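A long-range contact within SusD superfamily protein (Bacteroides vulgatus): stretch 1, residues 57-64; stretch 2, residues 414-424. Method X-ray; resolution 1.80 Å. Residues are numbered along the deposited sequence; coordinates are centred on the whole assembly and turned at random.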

# COMPACT_ATOMS: atom_id res chain seq x y z
N CYS A 57 8.49 7.44 -10.94
CA CYS A 57 7.27 7.10 -11.68
C CYS A 57 7.64 6.48 -13.03
O CYS A 57 7.06 5.48 -13.45
N ASN A 58 8.62 7.09 -13.70
CA ASN A 58 9.01 6.67 -15.04
C ASN A 58 9.65 5.26 -15.05
O ASN A 58 9.24 4.41 -15.82
N THR A 59 10.63 5.05 -14.18
CA THR A 59 11.34 3.78 -14.11
C THR A 59 10.39 2.68 -13.64
O THR A 59 10.41 1.60 -14.18
N CYS A 60 9.50 2.96 -12.68
CA CYS A 60 8.46 1.96 -12.33
C CYS A 60 7.54 1.64 -13.53
O CYS A 60 7.30 0.47 -13.86
N TYR A 61 7.04 2.67 -14.18
CA TYR A 61 6.16 2.47 -15.33
C TYR A 61 6.83 1.64 -16.43
O TYR A 61 6.21 0.76 -17.03
N MSE A 62 8.09 1.95 -16.68
CA MSE A 62 8.86 1.30 -17.73
C MSE A 62 9.54 -0.00 -17.27
O MSE A 62 10.29 -0.62 -18.04
N PHE A 63 9.26 -0.45 -16.04
CA PHE A 63 9.98 -1.61 -15.45
C PHE A 63 11.50 -1.55 -15.72
O PHE A 63 12.13 -2.55 -15.98
N ASN A 64 12.05 -0.34 -15.59
CA ASN A 64 13.47 -0.11 -15.83
C ASN A 64 14.20 -0.25 -14.49
O ASN A 64 14.38 0.73 -13.77
N TYR A 414 -2.66 7.19 -24.49
CA TYR A 414 -1.48 8.01 -24.57
C TYR A 414 -0.31 7.39 -23.79
O TYR A 414 0.57 8.08 -23.26
N HIS A 415 -0.26 6.07 -23.77
CA HIS A 415 0.90 5.36 -23.24
C HIS A 415 2.17 5.76 -23.98
O HIS A 415 2.15 6.09 -25.18
N LEU A 416 3.28 5.73 -23.26
CA LEU A 416 4.58 6.04 -23.85
C LEU A 416 5.10 4.94 -24.75
O LEU A 416 4.75 3.76 -24.58
N PRO A 417 5.98 5.30 -25.69
CA PRO A 417 6.57 4.25 -26.53
C PRO A 417 7.32 3.21 -25.69
O PRO A 417 7.90 3.53 -24.66
N SER A 418 7.31 1.97 -26.14
CA SER A 418 8.05 0.89 -25.53
C SER A 418 7.57 0.46 -24.16
O SER A 418 8.23 -0.36 -23.53
N VAL A 419 6.42 0.96 -23.70
CA VAL A 419 5.82 0.42 -22.47
C VAL A 419 5.62 -1.10 -22.63
O VAL A 419 5.39 -1.59 -23.75
N ASP A 420 5.77 -1.83 -21.54
CA ASP A 420 5.45 -3.26 -21.54
C ASP A 420 3.92 -3.42 -21.58
O ASP A 420 3.22 -3.10 -20.61
N GLU A 421 3.41 -3.92 -22.70
CA GLU A 421 1.96 -3.87 -22.94
C GLU A 421 1.16 -4.95 -22.23
O GLU A 421 -0.05 -4.80 -22.04
N GLU A 422 1.81 -6.06 -21.88
CA GLU A 422 1.16 -7.12 -21.11
C GLU A 422 2.09 -7.55 -20.00
O GLU A 422 3.24 -7.93 -20.25
N VAL A 423 1.62 -7.44 -18.76
CA VAL A 423 2.41 -7.84 -17.59
C VAL A 423 1.60 -8.83 -16.77
O VAL A 423 0.43 -8.58 -16.45
N ASP A 424 2.21 -9.96 -16.42
CA ASP A 424 1.55 -10.94 -15.57
C ASP A 424 2.60 -11.51 -14.65
O ASP A 424 3.74 -11.06 -14.67

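The contact is anchored by the hydroxyl of Tyr61, which receives a hydrogen bond from the backbone of Leu416 (N to Tyr61 OH, 3.0 Å) and shares a second, shorter one with His415 (Tyr61 OH to His415 ND1, 2.7 Å). Although the CA-to-CB bond of Tyr61 points sideways, its t rotamer (chi2 74°) carries the phenol to stretch 2. His415, with chi1 m, presents the edge of its imidazole to the hydroxyl; the two rings meet rim to rim, nearly coplanar, with centroids 5.9 Å apart.

Two waters form a second polar centre around Asp420, whose side chain points toward stretch 1 in the m rotamer. Water 1 donates to Tyr61 O (2.8 Å) and to Asp420 OD2 (2.6 Å) while accepting from Asp420 N (2.8 Å). Water 2 donates to the same carboxylate oxygen, Asp420 OD2 (2.6 Å), and to Met62 O (3.2 Å). The carboxylate is thus linked through water to the backbone carbonyls of Tyr61 and Met62; carboxylate and carbonyl oxygens are both acceptors and could not pair directly.

Van der Waals packing completes the contact. Leu416 (m, t) points toward stretch 1 and sets CG 3.7 Å from Tyr61 CE2, while Val419, chi1 p, brings CG2 within 3.6 Å of Tyr61 CZ. Leu416 and Val419, the first and last residues of a type II turn, both pack against the tyrosine. Selenomethionine Met62, m at all three chi angles, curls its end against the same turn: CE lies 3.5 Å from Pro417 O and 4.0 Å from Ser418 CB. Farther along, Phe63 (m) points toward stretch 2, its CB 3.9 Å from Asp420 OD2 and its CZ in looser contact with CG1 of Val423 (t), at 4.1 Å.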

# COMPACT_ATOMS: atom_id res chain seq x y z
CB CYS A 57 6.37 8.33 -11.88
SG CYS A 57 5.49 8.86 -10.36
CB ASN A 58 9.91 7.72 -15.66
CG ASN A 58 10.22 7.42 -17.10
OD1 ASN A 58 11.13 6.68 -17.39
ND2 ASN A 58 9.46 8.00 -18.00
CB THR A 59 12.61 3.88 -13.24
OG1 THR A 59 12.27 4.25 -11.89
CG2 THR A 59 13.62 4.93 -13.86
CB CYS A 60 7.64 2.39 -11.12
SG CYS A 60 8.57 2.32 -9.56
CB TYR A 61 5.76 3.84 -15.87
CG TYR A 61 5.01 3.85 -17.16
CD1 TYR A 61 3.68 3.46 -17.21
CD2 TYR A 61 5.59 4.37 -18.31
CE1 TYR A 61 2.96 3.51 -18.42
CE2 TYR A 61 4.89 4.44 -19.51
CZ TYR A 61 3.57 4.01 -19.55
OH TYR A 61 2.91 4.07 -20.74
CB MSE A 62 9.91 2.27 -18.27
CG MSE A 62 9.33 3.53 -18.92
SE MSE A 62 8.25 3.17 -20.48
CE MSE A 62 9.60 2.47 -21.74
CB PHE A 63 9.38 -2.96 -15.90
CG PHE A 63 8.00 -3.21 -15.34
CD1 PHE A 63 6.90 -2.46 -15.77
CD2 PHE A 63 7.79 -4.19 -14.36
CE1 PHE A 63 5.60 -2.66 -15.22
CE2 PHE A 63 6.49 -4.43 -13.82
CZ PHE A 63 5.40 -3.66 -14.24
CB ASN A 64 13.68 1.30 -16.42
CG ASN A 64 15.14 1.64 -16.60
OD1 ASN A 64 16.00 0.78 -16.47
ND2 ASN A 64 15.43 2.91 -16.87
CB TYR A 414 -1.79 9.44 -24.11
CG TYR A 414 -2.61 9.65 -22.85
CD1 TYR A 414 -2.00 9.63 -21.59
CD2 TYR A 414 -3.97 9.94 -22.91
CE1 TYR A 414 -2.73 9.85 -20.43
CE2 TYR A 414 -4.71 10.19 -21.77
CZ TYR A 414 -4.09 10.14 -20.52
OH TYR A 414 -4.83 10.39 -19.39
CB HIS A 415 0.70 3.85 -23.30
CG HIS A 415 -0.14 3.30 -22.18
ND1 HIS A 415 0.36 3.11 -20.91
CD2 HIS A 415 -1.43 2.89 -22.14
CE1 HIS A 415 -0.59 2.62 -20.14
NE2 HIS A 415 -1.69 2.49 -20.86
CB LEU A 416 5.61 6.30 -22.76
CG LEU A 416 5.29 7.37 -21.69
CD1 LEU A 416 6.50 7.59 -20.80
CD2 LEU A 416 4.85 8.66 -22.36
CB PRO A 417 7.57 5.01 -27.43
CG PRO A 417 7.10 6.43 -27.43
CD PRO A 417 6.44 6.65 -26.07
CB SER A 418 9.54 1.22 -25.49
OG SER A 418 10.02 1.38 -26.81
CB VAL A 419 4.48 1.10 -22.12
CG1 VAL A 419 3.42 0.83 -23.20
CG2 VAL A 419 4.01 0.63 -20.73
CB ASP A 420 6.04 -3.98 -20.32
CG ASP A 420 7.55 -4.00 -20.34
OD1 ASP A 420 8.15 -4.74 -21.15
OD2 ASP A 420 8.13 -3.26 -19.55
CB GLU A 421 1.68 -3.95 -24.44
CG GLU A 421 2.19 -2.74 -25.21
CD GLU A 421 1.74 -2.72 -26.66
OE1 GLU A 421 1.20 -3.73 -27.16
OE2 GLU A 421 1.91 -1.68 -27.29
CB GLU A 422 0.80 -8.31 -22.00
CG GLU A 422 -0.24 -7.94 -23.04
CD GLU A 422 -0.84 -9.14 -23.76
OE1 GLU A 422 -0.25 -10.24 -23.75
OE2 GLU A 422 -1.92 -8.96 -24.37
CB VAL A 423 2.79 -6.62 -16.74
CG1 VAL A 423 3.39 -7.06 -15.39
CG2 VAL A 423 3.75 -5.71 -17.53
CB ASP A 424 0.85 -12.02 -16.41
CG ASP A 424 1.78 -12.90 -17.17
OD1 ASP A 424 3.00 -12.95 -16.89
OD2 ASP A 424 1.25 -13.58 -18.07
O HOH W 1 6.64 -1.15 -19.02
O HOH W 2 10.74 -3.34 -19.65